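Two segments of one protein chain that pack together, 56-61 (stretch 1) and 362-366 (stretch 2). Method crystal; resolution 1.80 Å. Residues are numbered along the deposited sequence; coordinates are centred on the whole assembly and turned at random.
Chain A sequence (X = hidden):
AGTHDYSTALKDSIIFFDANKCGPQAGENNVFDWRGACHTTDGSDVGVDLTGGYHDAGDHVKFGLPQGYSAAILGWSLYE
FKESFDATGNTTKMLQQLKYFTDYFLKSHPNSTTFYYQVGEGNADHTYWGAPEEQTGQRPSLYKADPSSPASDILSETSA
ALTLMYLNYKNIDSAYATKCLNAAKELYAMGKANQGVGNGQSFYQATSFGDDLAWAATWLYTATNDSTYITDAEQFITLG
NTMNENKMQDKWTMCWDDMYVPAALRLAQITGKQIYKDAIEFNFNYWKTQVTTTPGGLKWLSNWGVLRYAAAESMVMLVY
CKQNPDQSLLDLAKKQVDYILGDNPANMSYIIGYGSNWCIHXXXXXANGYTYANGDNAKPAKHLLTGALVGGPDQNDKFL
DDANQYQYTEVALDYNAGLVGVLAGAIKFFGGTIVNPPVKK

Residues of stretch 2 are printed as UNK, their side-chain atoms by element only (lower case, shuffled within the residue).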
# COMPACT_ATOMS: atom_id res chain seq x y z
N ASP A 56 -7.88 -7.55 -1.47
CA ASP A 56 -6.88 -7.16 -0.49
C ASP A 56 -5.55 -7.92 -0.47
O ASP A 56 -4.48 -7.30 -0.53
CB ASP A 56 -7.47 -7.20 0.92
CG ASP A 56 -6.52 -6.65 1.96
OD1 ASP A 56 -6.22 -5.44 1.90
OD2 ASP A 56 -6.06 -7.42 2.84
N ALA A 57 -5.60 -9.24 -0.36
CA ALA A 57 -4.36 -10.00 -0.28
C ALA A 57 -4.46 -11.30 -1.08
O ALA A 57 -4.42 -11.28 -2.30
CB ALA A 57 -4.05 -10.30 1.19
N GLY A 58 -4.58 -12.41 -0.36
CA GLY A 58 -4.71 -13.70 -1.02
C GLY A 58 -6.19 -14.04 -1.07
O GLY A 58 -6.60 -15.05 -1.65
N ASP A 59 -6.99 -13.17 -0.44
CA ASP A 59 -8.43 -13.31 -0.40
C ASP A 59 -9.08 -12.34 -1.39
O ASP A 59 -8.38 -11.71 -2.18
CB ASP A 59 -8.96 -13.06 1.02
CG ASP A 59 -8.49 -11.73 1.59
OD1 ASP A 59 -7.82 -10.97 0.87
OD2 ASP A 59 -8.80 -11.44 2.76
N HIS A 60 -10.39 -12.19 -1.31
CA HIS A 60 -11.08 -11.33 -2.27
C HIS A 60 -11.87 -10.16 -1.71
O HIS A 60 -12.55 -9.46 -2.45
CB HIS A 60 -11.99 -12.21 -3.13
CG HIS A 60 -11.26 -13.31 -3.84
ND1 HIS A 60 -11.78 -14.58 -3.99
CD2 HIS A 60 -10.04 -13.33 -4.43
CE1 HIS A 60 -10.91 -15.33 -4.64
NE2 HIS A 60 -9.84 -14.60 -4.92
N VAL A 61 -11.78 -9.95 -0.40
CA VAL A 61 -12.49 -8.84 0.23
C VAL A 61 -11.78 -7.53 -0.08
O VAL A 61 -10.55 -7.49 -0.21
CB VAL A 61 -12.54 -9.03 1.76
CG1 VAL A 61 -13.22 -7.82 2.42
CG2 VAL A 61 -13.29 -10.31 2.09
N UNK A 362 2.85 -19.24 -2.74
CA UNK A 362 2.24 -18.00 -2.23
C UNK A 362 0.81 -18.23 -1.74
O UNK A 362 0.06 -19.00 -2.34
c UNK A 362 3.05 -19.17 -4.20
c UNK A 362 2.13 -18.03 -4.60
c UNK A 362 2.30 -17.07 -3.44
N UNK A 363 0.44 -17.56 -0.65
CA UNK A 363 -0.92 -17.69 -0.12
C UNK A 363 -1.80 -16.75 -0.95
O UNK A 363 -2.12 -15.64 -0.53
c UNK A 363 -3.08 -16.66 2.69
c UNK A 363 -0.94 -17.28 1.35
n UNK A 363 -4.17 -17.40 3.09
n UNK A 363 -2.87 -18.74 2.04
c UNK A 363 -4.02 -18.65 2.69
c UNK A 363 -2.26 -17.51 2.02
N UNK A 364 -2.17 -17.21 -2.14
CA UNK A 364 -2.97 -16.42 -3.06
C UNK A 364 -3.90 -17.35 -3.84
O UNK A 364 -3.44 -18.22 -4.58
n UNK A 364 -3.44 -12.78 -5.78
c UNK A 364 -2.68 -14.61 -4.84
c UNK A 364 -2.78 -13.27 -4.68
n UNK A 364 -3.29 -14.90 -6.04
c UNK A 364 -2.02 -15.66 -3.99
c UNK A 364 -3.74 -13.78 -6.58
N UNK A 365 -5.20 -17.18 -3.66
CA UNK A 365 -6.17 -18.04 -4.32
C UNK A 365 -6.09 -18.09 -5.85
O UNK A 365 -6.02 -19.17 -6.43
n UNK A 365 -7.74 -16.73 0.47
c UNK A 365 -7.86 -18.04 -2.43
n UNK A 365 -9.45 -17.90 -0.54
n UNK A 365 -9.13 -18.06 1.72
c UNK A 365 -9.15 -17.43 -1.90
c UNK A 365 -8.77 -17.56 0.55
c UNK A 365 -7.59 -17.66 -3.88
N UNK A 366 -6.09 -16.93 -6.50
CA UNK A 366 -6.03 -16.91 -7.96
C UNK A 366 -4.75 -17.55 -8.50
O UNK A 366 -4.82 -18.39 -9.40
c UNK A 366 -6.15 -15.47 -8.46
O HOH W 1 -7.02 -14.49 -5.34

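Position 362 carries three side-chain carbons, which close a ring onto the backbone N, and they lie out of reach of stretch 1. That closure belongs to one residue, so this is Pro 362. Its work is local: its O accepts a weak hydrogen bond from the backbone N of position 364, at 2.9 Å.

Position 363 has one carbon followed by a five-membered ring of three carbons and two nitrogens, an imidazole. Its backbone makes the contact: the O lies 3.3 Å from Gly 58 CA, a CA-H...O contact with an angle of 143° at the hydrogen. This is His 363. Its ring comes no nearer than 5.0 Å, from CD2 to Gly 58 CA. An ideal CB on residue 58 would fall 2.0 Å from His 363 O, a clash, so the approach depends on glycine having no side chain.

Position 364 repeats the pattern, one carbon and then a ring of three carbons and two nitrogens. Its CA sits 3.8 Å from Gly 58 CA, the closest CA pair, while a ring carbon comes 3.5 Å from Ala 57 O. This is His 364, and that ring carbon is CD2. The residue occupies the N-cap position, and its side chain caps a backbone N just past the stretch; both ring nitrogens are hydrogen-bonded outside this contact.

Position 365 shows three carbons in a row, a nitrogen, then a carbon bearing two more nitrogens: a guanidinium. One of the two terminal nitrogens lies 2.9 Å from Gly 58 O, and the third side-chain carbon 3.9 Å from His 60 CE1. This is Arg 365. Its CB points toward stretch 1, and the extended chain (chi2 and chi3 both t) carries NH1 to Gly 58 O, with that oxygen near the guanidinium plane; CD passes His 60 along the way.

Position 366 has a single side-chain carbon and makes no direct contact, but its backbone N donates to a water at 2.9 Å, and the same water lies 2.9 Å from His 60 NE2, bridging the two stretches. It is Ala 366.

The contact turns on one glycine. Its bare CA admits the backbone of 363 and 364, and its carbonyl receives two hydrogen bonds from a single residue: besides NH1, Arg 365 N donates to Gly 58 O at 3.2 Å, with a nearly straight 168° angle. Arg 365 thus uses the start of its helix and the end of its side chain on one acceptor. Stretch 1 braces itself nearby, Ala 57 N donating to Asp 59 OD1 at 3.1 Å.

Stretch 2 362-366: PHHRA
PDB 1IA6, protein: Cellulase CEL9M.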